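Local coordinates for protein esterase (uncultured bacterium pCosCE1, PDB 7ATL) that hydrolyses carboxylic esters and, as a promiscuous acyltransferase, can also pass acyl groups to acceptors other than water, at residues G85-V90 and K110-L115; R92-F97 and G179-Q184; I32-R37 and A353-V358; Q276-L281 and H345-D350; Y221-A226 and T361-E366. All blocks are in the same frame, centred on the assembly; numbering follows the deposited sequence.

Interaction 1 of 5, residues G85-V90 and K110-L115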
# COMPACT_ATOMS: atom_id res chain seq x y z
N GLY A 85 20.23 -5.36 7.50
CA GLY A 85 20.87 -5.69 6.21
C GLY A 85 19.88 -6.25 5.18
O GLY A 85 19.04 -7.10 5.55
N LEU A 86 20.02 -5.85 3.91
CA LEU A 86 19.19 -6.42 2.82
C LEU A 86 19.29 -7.96 2.79
O LEU A 86 18.31 -8.59 2.33
CB LEU A 86 19.64 -5.83 1.48
CG LEU A 86 19.03 -4.47 1.17
CD1 LEU A 86 19.62 -3.88 -0.11
CD2 LEU A 86 17.50 -4.56 1.09
N ASP A 87 20.42 -8.52 3.25
CA ASP A 87 20.74 -9.97 3.17
C ASP A 87 20.71 -10.59 4.57
O ASP A 87 21.20 -11.69 4.74
CB ASP A 87 22.08 -10.17 2.46
CG ASP A 87 22.02 -9.91 0.96
OD1 ASP A 87 21.19 -10.54 0.27
OD2 ASP A 87 22.78 -9.06 0.48
N ASP A 88 20.16 -9.90 5.56
CA ASP A 88 19.84 -10.53 6.87
C ASP A 88 18.74 -11.56 6.67
O ASP A 88 17.76 -11.28 5.93
CB ASP A 88 19.37 -9.49 7.88
CG ASP A 88 20.49 -8.61 8.37
OD1 ASP A 88 21.59 -8.67 7.76
OD2 ASP A 88 20.25 -7.88 9.35
N THR A 89 18.86 -12.70 7.33
CA THR A 89 17.76 -13.69 7.43
C THR A 89 16.67 -13.08 8.32
O THR A 89 16.97 -12.18 9.11
CB THR A 89 18.26 -15.03 7.96
OG1 THR A 89 18.70 -14.84 9.30
CG2 THR A 89 19.36 -15.59 7.08
N VAL A 90 15.44 -13.55 8.15
CA VAL A 90 14.31 -13.15 9.03
C VAL A 90 14.53 -13.82 10.37
O VAL A 90 14.41 -13.15 11.42
CB VAL A 90 12.96 -13.50 8.39
CG1 VAL A 90 11.81 -13.24 9.34
CG2 VAL A 90 12.74 -12.74 7.09
N LYS A 110 15.42 -13.78 3.21
CA LYS A 110 16.22 -12.55 3.34
C LYS A 110 15.26 -11.36 3.35
O LYS A 110 14.20 -11.43 2.73
CB LYS A 110 17.23 -12.42 2.20
CG LYS A 110 18.43 -13.34 2.28
CD LYS A 110 19.02 -13.58 0.90
CE LYS A 110 20.49 -13.91 0.93
NZ LYS A 110 21.21 -13.21 -0.16
N ILE A 111 15.69 -10.29 4.02
CA ILE A 111 14.97 -8.99 4.08
C ILE A 111 14.66 -8.54 2.65
O ILE A 111 13.53 -8.08 2.43
CB ILE A 111 15.79 -7.96 4.89
CG1 ILE A 111 16.07 -8.44 6.32
CG2 ILE A 111 15.11 -6.61 4.92
CD1 ILE A 111 14.83 -8.74 7.13
N ARG A 112 15.55 -8.71 1.69
CA ARG A 112 15.27 -8.23 0.31
C ARG A 112 14.09 -9.02 -0.29
O ARG A 112 13.41 -8.51 -1.22
CB ARG A 112 16.49 -8.33 -0.62
CG ARG A 112 17.08 -9.73 -0.74
CD ARG A 112 18.17 -9.80 -1.79
NE ARG A 112 19.40 -9.18 -1.32
CZ ARG A 112 19.86 -7.98 -1.70
NH1 ARG A 112 19.20 -7.21 -2.54
NH2 ARG A 112 20.99 -7.55 -1.18
N HIS A 113 13.90 -10.25 0.18
CA HIS A 113 12.78 -11.10 -0.27
C HIS A 113 11.50 -10.51 0.34
O HIS A 113 10.48 -10.40 -0.39
CB HIS A 113 12.99 -12.58 0.07
CG HIS A 113 14.24 -13.22 -0.45
ND1 HIS A 113 14.97 -14.14 0.31
CD2 HIS A 113 14.88 -13.12 -1.64
CE1 HIS A 113 16.00 -14.57 -0.39
NE2 HIS A 113 15.97 -13.97 -1.58
N LEU A 114 11.51 -10.15 1.62
CA LEU A 114 10.31 -9.49 2.22
C LEU A 114 9.94 -8.23 1.41
O LEU A 114 8.75 -8.05 1.10
CB LEU A 114 10.55 -9.14 3.70
CG LEU A 114 10.68 -10.31 4.67
CD1 LEU A 114 10.77 -9.81 6.10
CD2 LEU A 114 9.53 -11.28 4.52
N LEU A 115 10.91 -7.39 1.06
CA LEU A 115 10.67 -6.06 0.43
C LEU A 115 10.04 -6.20 -0.96
O LEU A 115 9.35 -5.26 -1.39
CB LEU A 115 12.01 -5.32 0.34
CG LEU A 115 12.61 -4.93 1.68
CD1 LEU A 115 14.00 -4.34 1.49
CD2 LEU A 115 11.72 -3.94 2.40
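Asp87 holds the middle of a salt-bridge network that ties loop 85-90 to the start of helix 111-116. Arg112 grips its carboxylate side-on, NE reaching OD1 of Asp87 at 2.8 Å and NH2 of Arg112 reaching OD2 of Asp87 at 2.9 Å. Both bonds are nearly straight and lie in the guanidinium plane, yet they meet the carboxylate from above its own plane, the two groups being turned 41° apart. The Lys110 side chain runs alongside that of Asp87, and its NZ gives OD1 of Asp87 a second bond at 2.7 Å. Leu86 CB lies 3.4 Å above one guanidinium face of Arg112, near its rim. Below this polar layer, Arg112 N donates to Leu86 O at 2.8 Å and Ile111 N to Asp88 O at 3.0 Å. Further in, Leu86 CD2 meets Leu115 CD1, and Val90 CG2 packs on Leu114 CD1. A type I turn from Gly85 to Asp88 sets the Leu86 and Asp88 carbonyls against the first helical amides, with Lys110 at the N-cap position.

Interaction 2 of 5, residues R92-F97 and G179-Q184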
# COMPACT_ATOMS: atom_id res chain seq x y z
N ARG A 92 17.06 -14.51 11.96
CA ARG A 92 18.05 -13.74 12.77
C ARG A 92 17.33 -12.77 13.72
O ARG A 92 17.80 -12.57 14.85
CB ARG A 92 18.99 -12.97 11.85
CG ARG A 92 20.00 -12.08 12.57
CD ARG A 92 21.00 -11.58 11.55
NE ARG A 92 21.98 -10.64 12.09
CZ ARG A 92 23.03 -10.20 11.41
NH1 ARG A 92 23.23 -10.60 10.17
NH2 ARG A 92 23.88 -9.36 11.98
N TRP A 93 16.22 -12.19 13.26
CA TRP A 93 15.45 -11.16 14.00
C TRP A 93 14.23 -11.78 14.70
O TRP A 93 13.89 -11.33 15.81
CB TRP A 93 15.08 -10.04 13.01
CG TRP A 93 16.29 -9.30 12.54
CD1 TRP A 93 16.92 -9.38 11.34
CD2 TRP A 93 17.07 -8.40 13.34
NE1 TRP A 93 18.02 -8.57 11.32
CE2 TRP A 93 18.13 -7.94 12.54
CE3 TRP A 93 16.95 -7.91 14.64
CZ2 TRP A 93 19.06 -7.02 13.01
CZ3 TRP A 93 17.88 -7.00 15.11
CH2 TRP A 93 18.92 -6.56 14.30
N LEU A 94 13.58 -12.77 14.08
CA LEU A 94 12.45 -13.54 14.68
C LEU A 94 12.83 -15.02 14.74
O LEU A 94 12.50 -15.77 13.84
CB LEU A 94 11.19 -13.27 13.84
CG LEU A 94 10.90 -11.80 13.56
CD1 LEU A 94 9.74 -11.64 12.58
CD2 LEU A 94 10.61 -11.06 14.85
N PRO A 95 13.54 -15.50 15.79
CA PRO A 95 14.12 -16.85 15.76
C PRO A 95 13.10 -17.98 15.50
O PRO A 95 13.49 -18.99 15.00
CB PRO A 95 14.80 -17.02 17.14
CG PRO A 95 14.91 -15.61 17.74
CD PRO A 95 13.87 -14.76 17.03
N TRP A 96 11.83 -17.75 15.83
CA TRP A 96 10.70 -18.70 15.66
C TRP A 96 10.07 -18.63 14.25
O TRP A 96 9.28 -19.54 13.90
CB TRP A 96 9.66 -18.41 16.75
CG TRP A 96 9.36 -16.95 16.92
CD1 TRP A 96 9.89 -16.11 17.85
CD2 TRP A 96 8.47 -16.14 16.12
NE1 TRP A 96 9.40 -14.85 17.69
CE2 TRP A 96 8.52 -14.83 16.64
CE3 TRP A 96 7.66 -16.39 15.00
CZ2 TRP A 96 7.78 -13.78 16.11
CZ3 TRP A 96 6.92 -15.35 14.47
CH2 TRP A 96 6.98 -14.07 15.02
N PHE A 97 10.36 -17.61 13.44
CA PHE A 97 9.84 -17.52 12.05
C PHE A 97 10.75 -18.32 11.12
O PHE A 97 11.63 -17.75 10.41
CB PHE A 97 9.69 -16.07 11.59
CG PHE A 97 8.77 -15.93 10.41
CD1 PHE A 97 7.40 -15.85 10.60
CD2 PHE A 97 9.26 -15.95 9.12
CE1 PHE A 97 6.53 -15.79 9.52
CE2 PHE A 97 8.40 -15.88 8.05
CZ PHE A 97 7.04 -15.78 8.25
N GLY A 179 7.48 -5.57 9.50
CA GLY A 179 7.08 -4.76 10.67
C GLY A 179 7.60 -5.34 11.96
O GLY A 179 8.21 -4.59 12.75
N ALA A 180 7.41 -6.64 12.17
CA ALA A 180 7.89 -7.35 13.37
C ALA A 180 9.43 -7.35 13.37
O ALA A 180 10.02 -7.11 14.42
CB ALA A 180 7.31 -8.74 13.42
N VAL A 181 10.06 -7.57 12.23
CA VAL A 181 11.55 -7.45 12.19
C VAL A 181 11.94 -6.06 12.68
O VAL A 181 12.83 -5.95 13.54
CB VAL A 181 12.13 -7.72 10.79
CG1 VAL A 181 13.59 -7.29 10.72
CG2 VAL A 181 11.96 -9.17 10.38
N LEU A 182 11.32 -5.02 12.14
CA LEU A 182 11.66 -3.62 12.49
C LEU A 182 11.54 -3.39 14.01
O LEU A 182 12.40 -2.68 14.58
CB LEU A 182 10.73 -2.70 11.70
CG LEU A 182 11.30 -2.11 10.42
CD1 LEU A 182 12.09 -3.12 9.61
CD2 LEU A 182 10.21 -1.48 9.59
N GLU A 183 10.53 -3.98 14.67
CA GLU A 183 10.37 -3.94 16.15
C GLU A 183 11.63 -4.49 16.83
O GLU A 183 12.13 -3.87 17.78
CB GLU A 183 9.17 -4.76 16.64
CG GLU A 183 7.83 -4.18 16.24
CD GLU A 183 6.62 -4.95 16.77
OE1 GLU A 183 6.74 -6.21 16.94
OE2 GLU A 183 5.56 -4.28 17.01
N GLN A 184 12.14 -5.62 16.37
CA GLN A 184 13.33 -6.23 16.99
C GLN A 184 14.56 -5.35 16.75
O GLN A 184 15.36 -5.22 17.68
CB GLN A 184 13.54 -7.65 16.47
CG GLN A 184 12.39 -8.58 16.79
CD GLN A 184 12.02 -8.56 18.25
OE1 GLN A 184 10.86 -8.44 18.61
NE2 GLN A 184 13.01 -8.65 19.10
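Trp93 leads the loop into the contact, its CB directed at helix 174-186. Its ring stands with CG beside its own backbone N (chi1 -67°), and CG of Trp93 meets Val181 CG1 at 3.8 Å, the two side chains crossing at about a right angle. The six-membered part of the indole runs past Gln184 in the opposite direction, with CE3 of Trp93 3.9 Å from Gln184 CB, while Trp93 NE1 donates to Asp88 OD2. Trp93 O lies 3.3 Å from Gln184 CG. Leu94 follows and divides its two methyls. CD1 of Leu94 touches both Ala180 CB at 3.9 Å and Val181 CG2 at 4.0 Å, whereas CD2 of Leu94 reaches Gln184 CG at 3.6 Å. From Leu94 to Phe97 the chain makes a type I turn, which carries Trp96 over to helix 149-157 and a cation-pi contact with Arg154. No hydrogen bond joins the two segments; this is apolar loop-on-helix packing, covering Ala180, Val181 and Gln184 of helix 174-186 within the helical part of the beta-lactamase-like fold.

Interaction 3 of 5, residues I32-R37 and A353-V358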
# COMPACT_ATOMS: atom_id res chain seq x y z
N ILE A 32 -1.29 16.30 -7.00
CA ILE A 32 -0.21 16.17 -8.03
C ILE A 32 0.87 17.21 -7.74
O ILE A 32 0.52 18.40 -7.57
CB ILE A 32 -0.77 16.31 -9.46
CG1 ILE A 32 -1.89 15.31 -9.72
CG2 ILE A 32 0.35 16.21 -10.47
CD1 ILE A 32 -2.91 15.81 -10.70
N ALA A 33 2.12 16.75 -7.68
CA ALA A 33 3.34 17.58 -7.56
C ALA A 33 4.14 17.45 -8.85
O ALA A 33 4.12 16.36 -9.45
CB ALA A 33 4.13 17.13 -6.36
N ARG A 34 4.78 18.54 -9.28
CA ARG A 34 5.90 18.48 -10.25
C ARG A 34 7.12 19.14 -9.62
O ARG A 34 6.97 20.25 -9.04
CB ARG A 34 5.53 19.11 -11.59
CG ARG A 34 6.57 18.83 -12.67
CD ARG A 34 6.31 19.63 -13.92
NE ARG A 34 5.06 19.16 -14.51
CZ ARG A 34 3.93 19.87 -14.61
NH1 ARG A 34 3.85 21.12 -14.17
NH2 ARG A 34 2.87 19.32 -15.16
N HIS A 35 8.26 18.46 -9.67
CA HIS A 35 9.50 18.91 -8.98
C HIS A 35 9.18 19.33 -7.53
O HIS A 35 9.82 20.27 -7.04
CB HIS A 35 10.14 20.06 -9.77
CG HIS A 35 10.85 19.58 -10.98
ND1 HIS A 35 12.04 18.83 -10.89
CD2 HIS A 35 10.57 19.75 -12.29
CE1 HIS A 35 12.46 18.56 -12.10
NE2 HIS A 35 11.57 19.12 -12.99
N GLY A 36 8.23 18.64 -6.86
CA GLY A 36 8.00 18.77 -5.41
C GLY A 36 6.95 19.81 -5.07
O GLY A 36 6.68 19.97 -3.91
N ARG A 37 6.43 20.54 -6.04
CA ARG A 37 5.46 21.63 -5.80
C ARG A 37 4.09 21.07 -6.13
O ARG A 37 3.94 20.46 -7.22
CB ARG A 37 5.81 22.87 -6.64
CG ARG A 37 4.75 23.96 -6.64
CD ARG A 37 5.28 25.27 -7.24
NE ARG A 37 4.97 25.33 -8.65
CZ ARG A 37 3.76 25.57 -9.14
NH1 ARG A 37 2.75 25.82 -8.33
NH2 ARG A 37 3.55 25.58 -10.44
N ALA A 353 9.61 12.40 -15.43
CA ALA A 353 8.74 13.59 -15.55
C ALA A 353 8.79 14.43 -14.26
O ALA A 353 8.18 15.47 -14.25
CB ALA A 353 7.34 13.18 -15.91
N ALA A 354 9.51 13.96 -13.24
CA ALA A 354 9.59 14.52 -11.87
C ALA A 354 8.21 14.72 -11.23
O ALA A 354 8.05 15.70 -10.46
CB ALA A 354 10.37 15.80 -11.90
N ILE A 355 7.24 13.84 -11.49
CA ILE A 355 5.85 14.04 -10.97
C ILE A 355 5.49 12.93 -9.97
O ILE A 355 5.96 11.79 -10.13
CB ILE A 355 4.80 14.16 -12.10
CG1 ILE A 355 4.64 12.86 -12.88
CG2 ILE A 355 5.06 15.33 -13.03
CD1 ILE A 355 3.22 12.59 -13.21
N SER A 356 4.71 13.27 -8.95
CA SER A 356 4.08 12.34 -7.98
C SER A 356 2.57 12.56 -8.05
O SER A 356 2.09 13.71 -8.19
CB SER A 356 4.63 12.51 -6.59
OG SER A 356 6.06 12.44 -6.54
N VAL A 357 1.82 11.46 -7.99
CA VAL A 357 0.33 11.44 -8.03
C VAL A 357 -0.15 10.62 -6.85
O VAL A 357 0.35 9.53 -6.65
CB VAL A 357 -0.16 10.87 -9.37
CG1 VAL A 357 -1.67 10.64 -9.40
CG2 VAL A 357 0.27 11.78 -10.51
N VAL A 358 -1.07 11.16 -6.07
CA VAL A 358 -1.78 10.43 -4.98
C VAL A 358 -3.28 10.53 -5.26
O VAL A 358 -3.80 11.66 -5.42
CB VAL A 358 -1.42 11.01 -3.60
CG1 VAL A 358 -2.36 10.46 -2.53
CG2 VAL A 358 0.02 10.74 -3.23
O HOH W 1 6.97 16.02 -7.89
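Two strands of the antiparallel sheet of this beta-lactamase-like fold meet here, 27-34 near the N-terminus and 355-361 near the C-terminus, their short segments running 173° apart. Ala33 and Ser356 form the hydrogen-bonded pair: Ala33 N donates to Ser356 O at 3.1 Å in the carbonyl plane, and Ser356 N returns a bond to Ala33 O at 3.2 Å from above the Ala33 carbonyl plane. The flanking non-hydrogen-bonded pairs, Ile32 with Val357 and Arg34 with Ile355, put their side chains on the sheet face that helix 372-381 covers. There Ile32 CG1 approaches Val357 CG2 at 4.2 Å, and the aliphatic stem of Arg34 lies alongside Ile355, with CG of Arg34 3.8 Å from Ile355 CG2. On the other face, Ser356 OG is hydrogen-bonded to Glu279 OE2. At the strand ends, Ala354 and Ile355 together face Asp350 in a G1 bulge, while a type I' turn from Arg34 to Arg37 reverses the chain. His35 N in this turn donates to Ala354 O at 2.9 Å; the same oxygen accepts from a water held by Gly36 N. Ala354 CB sits over the face of the His35 ring in a CH-pi contact, 3.5 Å from the ring centroid and 14° off its normal.

Interaction 4 of 5, residues Q276-L281 and H345-D350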
# COMPACT_ATOMS: atom_id res chain seq x y z
N GLN A 276 4.08 13.36 0.70
CA GLN A 276 5.40 13.52 1.38
C GLN A 276 6.17 12.23 1.18
O GLN A 276 7.34 12.28 0.77
CB GLN A 276 5.26 13.78 2.88
CG GLN A 276 5.00 15.23 3.27
CD GLN A 276 6.00 16.12 2.59
OE1 GLN A 276 7.23 16.00 2.78
NE2 GLN A 276 5.49 16.98 1.72
N LEU A 277 5.52 11.09 1.46
CA LEU A 277 6.15 9.75 1.33
C LEU A 277 6.61 9.53 -0.13
O LEU A 277 7.75 9.07 -0.34
CB LEU A 277 5.13 8.70 1.76
CG LEU A 277 5.47 7.27 1.32
CD1 LEU A 277 6.77 6.83 1.99
CD2 LEU A 277 4.32 6.32 1.63
N VAL A 278 5.76 9.80 -1.11
CA VAL A 278 6.05 9.47 -2.53
C VAL A 278 7.17 10.41 -3.05
O VAL A 278 8.09 9.89 -3.75
CB VAL A 278 4.78 9.52 -3.39
CG1 VAL A 278 5.08 9.32 -4.86
CG2 VAL A 278 3.75 8.51 -2.92
N GLU A 279 7.13 11.71 -2.74
CA GLU A 279 8.21 12.66 -3.10
C GLU A 279 9.54 12.15 -2.53
O GLU A 279 10.52 12.05 -3.30
CB GLU A 279 7.90 14.08 -2.60
CG GLU A 279 7.17 14.91 -3.64
CD GLU A 279 8.00 15.14 -4.88
OE1 GLU A 279 9.03 15.87 -4.76
OE2 GLU A 279 7.65 14.56 -5.95
N THR A 280 9.56 11.77 -1.26
CA THR A 280 10.75 11.20 -0.56
C THR A 280 11.30 9.98 -1.32
O THR A 280 12.52 9.89 -1.51
CB THR A 280 10.39 10.83 0.88
OG1 THR A 280 9.87 12.01 1.50
CG2 THR A 280 11.57 10.31 1.66
N LEU A 281 10.42 9.07 -1.74
CA LEU A 281 10.81 7.88 -2.52
C LEU A 281 11.34 8.31 -3.88
O LEU A 281 12.21 7.62 -4.39
CB LEU A 281 9.59 6.95 -2.66
CG LEU A 281 9.08 6.31 -1.36
CD1 LEU A 281 8.15 5.15 -1.67
CD2 LEU A 281 10.22 5.82 -0.46
N HIS A 345 -7.26 3.05 -3.60
CA HIS A 345 -6.15 4.05 -3.76
C HIS A 345 -5.20 3.65 -4.88
O HIS A 345 -5.10 2.42 -5.19
CB HIS A 345 -5.37 4.28 -2.46
CG HIS A 345 -6.19 4.36 -1.22
ND1 HIS A 345 -7.32 5.14 -1.11
CD2 HIS A 345 -6.03 3.74 -0.01
CE1 HIS A 345 -7.81 5.02 0.12
NE2 HIS A 345 -7.04 4.15 0.81
N SER A 346 -4.58 4.66 -5.50
CA SER A 346 -3.41 4.53 -6.41
C SER A 346 -2.40 5.62 -6.06
O SER A 346 -2.79 6.64 -5.49
CB SER A 346 -3.80 4.53 -7.87
OG SER A 346 -4.45 5.73 -8.22
N TRP A 347 -1.13 5.36 -6.32
CA TRP A 347 -0.06 6.38 -6.21
C TRP A 347 1.09 5.97 -7.13
O TRP A 347 1.23 4.78 -7.44
CB TRP A 347 0.39 6.56 -4.76
CG TRP A 347 1.04 5.34 -4.19
CD1 TRP A 347 0.43 4.38 -3.43
CD2 TRP A 347 2.41 4.93 -4.36
NE1 TRP A 347 1.34 3.41 -3.10
CE2 TRP A 347 2.55 3.70 -3.66
CE3 TRP A 347 3.53 5.46 -5.01
CZ2 TRP A 347 3.77 3.00 -3.62
CZ3 TRP A 347 4.73 4.77 -4.95
CH2 TRP A 347 4.84 3.56 -4.26
N PHE A 348 1.85 6.95 -7.60
CA PHE A 348 3.05 6.72 -8.42
C PHE A 348 3.87 8.00 -8.43
O PHE A 348 3.29 9.09 -8.26
CB PHE A 348 2.70 6.23 -9.84
CG PHE A 348 1.95 7.20 -10.73
CD1 PHE A 348 2.62 8.17 -11.45
CD2 PHE A 348 0.57 7.11 -10.87
CE1 PHE A 348 1.93 9.04 -12.29
CE2 PHE A 348 -0.12 7.98 -11.71
CZ PHE A 348 0.56 8.94 -12.41
N TYR A 349 5.17 7.85 -8.59
CA TYR A 349 6.07 8.91 -9.07
C TYR A 349 6.66 8.41 -10.37
O TYR A 349 6.92 7.21 -10.45
CB TYR A 349 7.12 9.28 -8.02
CG TYR A 349 8.19 8.25 -7.78
CD1 TYR A 349 9.12 7.97 -8.75
CD2 TYR A 349 8.33 7.63 -6.55
CE1 TYR A 349 10.15 7.07 -8.52
CE2 TYR A 349 9.35 6.74 -6.29
CZ TYR A 349 10.26 6.45 -7.29
OH TYR A 349 11.27 5.56 -7.10
N ASP A 350 6.75 9.30 -11.36
CA ASP A 350 7.51 9.12 -12.61
C ASP A 350 8.83 9.89 -12.46
O ASP A 350 8.83 11.13 -12.43
CB ASP A 350 6.61 9.54 -13.78
CG ASP A 350 7.29 9.50 -15.13
OD1 ASP A 350 8.53 9.67 -15.15
OD2 ASP A 350 6.57 9.31 -16.14
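Apolar packing carries this contact, in which helix 271-283 lies against strand 345-350 with the two segment axes 8.4 Å apart and crossing at -31°. Val278 is the wedge. Its CB is directed at the strand and its methyls part: CG2 of Val278 meets Trp347 CE3 at 3.7 Å, whereas CG1 of Val278 touches Tyr349 CB at 3.8 Å. Leu281, one turn on, adds its CB, 3.6 Å from Tyr349 CE2, and sets CD1 more loosely near the far end of the Trp347 indole. Contacts with polar backbone atoms form a second group: Tyr349 CD2 lies 3.6 Å from Val278 O, and Val278 CG1 rests 3.8 Å from Phe348 O. Hydrogen bonds go to partners outside the pair. Tyr349 OH is bonded to Arg298, and Glu279 OE2 of the helix to Ser356 OG on the neighbouring strand. Trp347 also packs on Pro69 of helix 67-80, near the Ser65-Lys68 SxxK pattern that is probably catalytic, as in family VIII esterases. With no hydrogen bond between them, these two segments are held to each other by buried shape and hydrophobic contact, while the Glu279-Ser356 bond adds a polar tie from the helix to the next strand of the sheet.

Interaction 5 of 5, residues Y221-A226 and T361-E366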
# COMPACT_ATOMS: atom_id res chain seq x y z
N TYR A 221 -16.78 2.52 1.28
CA TYR A 221 -17.86 2.03 0.39
C TYR A 221 -17.24 0.95 -0.50
O TYR A 221 -15.97 0.97 -0.61
CB TYR A 221 -18.44 3.16 -0.47
CG TYR A 221 -19.15 4.22 0.32
CD1 TYR A 221 -18.44 5.21 0.98
CD2 TYR A 221 -20.54 4.24 0.43
CE1 TYR A 221 -19.08 6.17 1.75
CE2 TYR A 221 -21.19 5.20 1.18
CZ TYR A 221 -20.46 6.16 1.84
OH TYR A 221 -21.09 7.10 2.62
N HIS A 222 -18.07 0.10 -1.11
CA HIS A 222 -17.63 -0.90 -2.11
C HIS A 222 -18.63 -0.91 -3.27
O HIS A 222 -19.73 -0.41 -3.05
CB HIS A 222 -17.47 -2.28 -1.45
CG HIS A 222 -18.75 -3.03 -1.36
ND1 HIS A 222 -19.06 -4.02 -2.28
CD2 HIS A 222 -19.78 -2.92 -0.49
CE1 HIS A 222 -20.25 -4.52 -1.96
NE2 HIS A 222 -20.72 -3.85 -0.85
N ASP A 223 -18.25 -1.47 -4.44
CA ASP A 223 -19.02 -1.44 -5.72
C ASP A 223 -20.10 -2.53 -5.68
O ASP A 223 -19.77 -3.69 -5.35
CB ASP A 223 -18.13 -1.66 -6.94
CG ASP A 223 -16.70 -1.09 -6.90
OD1 ASP A 223 -16.52 0.13 -6.66
OD2 ASP A 223 -15.76 -1.87 -7.18
N THR A 224 -21.36 -2.17 -6.01
CA THR A 224 -22.55 -3.07 -5.97
C THR A 224 -23.34 -2.94 -7.28
O THR A 224 -22.84 -2.23 -8.17
CB THR A 224 -23.52 -2.74 -4.82
OG1 THR A 224 -22.80 -2.03 -3.81
CG2 THR A 224 -24.19 -3.96 -4.22
N ALA A 225 -24.50 -3.60 -7.35
CA ALA A 225 -25.52 -3.55 -8.44
C ALA A 225 -25.29 -2.30 -9.33
O ALA A 225 -24.64 -2.43 -10.38
CB ALA A 225 -26.92 -3.60 -7.85
N ALA A 226 -25.81 -1.14 -8.93
CA ALA A 226 -25.54 0.15 -9.60
C ALA A 226 -24.67 0.99 -8.66
O ALA A 226 -23.52 1.30 -9.02
CB ALA A 226 -26.84 0.85 -9.97
N THR A 361 -9.35 7.22 -2.58
CA THR A 361 -10.84 7.19 -2.65
C THR A 361 -11.38 6.35 -1.49
O THR A 361 -10.62 5.67 -0.82
CB THR A 361 -11.41 6.69 -3.99
OG1 THR A 361 -11.66 5.29 -3.95
CG2 THR A 361 -10.54 7.02 -5.18
N ASN A 362 -12.68 6.44 -1.29
CA ASN A 362 -13.39 5.72 -0.22
C ASN A 362 -14.23 4.65 -0.91
O ASN A 362 -15.20 4.22 -0.31
CB ASN A 362 -14.22 6.69 0.61
CG ASN A 362 -15.32 7.35 -0.20
OD1 ASN A 362 -15.51 7.04 -1.38
ND2 ASN A 362 -16.09 8.22 0.44
N THR A 363 -13.86 4.26 -2.12
CA THR A 363 -14.64 3.32 -2.96
C THR A 363 -13.75 2.17 -3.44
O THR A 363 -12.95 2.35 -4.37
CB THR A 363 -15.29 4.11 -4.10
OG1 THR A 363 -16.08 5.12 -3.48
CG2 THR A 363 -16.13 3.24 -5.01
N ALA A 364 -13.91 0.99 -2.85
CA ALA A 364 -13.28 -0.28 -3.29
C ALA A 364 -14.26 -1.01 -4.21
O ALA A 364 -15.45 -1.05 -3.90
CB ALA A 364 -12.96 -1.09 -2.07
N PHE A 365 -13.82 -1.57 -5.34
CA PHE A 365 -12.45 -1.57 -5.81
C PHE A 365 -12.25 -0.54 -6.93
O PHE A 365 -11.19 -0.60 -7.54
CB PHE A 365 -12.09 -2.97 -6.31
CG PHE A 365 -12.40 -4.03 -5.30
CD1 PHE A 365 -11.55 -4.24 -4.22
CD2 PHE A 365 -13.58 -4.77 -5.38
CE1 PHE A 365 -11.87 -5.18 -3.25
CE2 PHE A 365 -13.88 -5.72 -4.42
CZ PHE A 365 -13.03 -5.92 -3.36
N GLU A 366 -13.20 0.37 -7.20
CA GLU A 366 -13.07 1.30 -8.36
C GLU A 366 -11.78 2.12 -8.19
O GLU A 366 -11.00 2.18 -9.13
CB GLU A 366 -14.34 2.15 -8.55
CG GLU A 366 -14.26 3.18 -9.69
CD GLU A 366 -14.11 2.69 -11.12
OE1 GLU A 366 -14.48 1.54 -11.42
OE2 GLU A 366 -13.64 3.48 -11.96
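The Tyr221 ring has Asn362 O at its edge, in plane, while the Asn362 side chain lies alongside, its amide turned 52° from the ring and ND2 of Asn362 3.9 Å from Tyr221 CE1. The ring ends are fixed elsewhere, Tyr221 OH by Arg49 and Glu50, His222 NE2 by Glu229. Between the backbones, Tyr221 N donates to Asn362 O at 2.8 Å and Ala364 N returns a bond to Tyr221 O at 3.0 Å, nearly straight. Asp223 then turns its carboxylate to the start of helix 366-369: OD2 of Asp223 takes Phe365 N at 2.7 Å from above the carboxylate plane, and OD1 of Asp223 takes Glu366 N weakly at 3.4 Å. Preceding the strand, Thr361 OG1 accepts from Thr363 N in an ST turn. Together the two segments make a short parallel strand pair, Tyr221 with Thr363 and His222 with Ala364, within a small mixed sheet that strand 229-230 completes.

Interactions 3 and 4 share the large sheet: strands 345-350 and 355-361 are neighbours in it, and Ser356 reaches Glu279 on the helix of interaction 4. Backbone bonds build interaction 3, side-chain packing interaction 4, the most central of the five and wholly buried where it touches. Segment 361-366 of interaction 5 continues the chain from 353-358 into a separate small sheet, and His345 bonds to Thr361 at the end of the strand that leads there. Across the molecule, the centres of interactions 1 and 2 lie about 11 Å apart; Asp88 and Trp93 link them, and Val90 packs on Phe97. Interaction 1, only partly buried, relies on charge at its outer side; interaction 2 is mainly apolar, despite exposed Gln184.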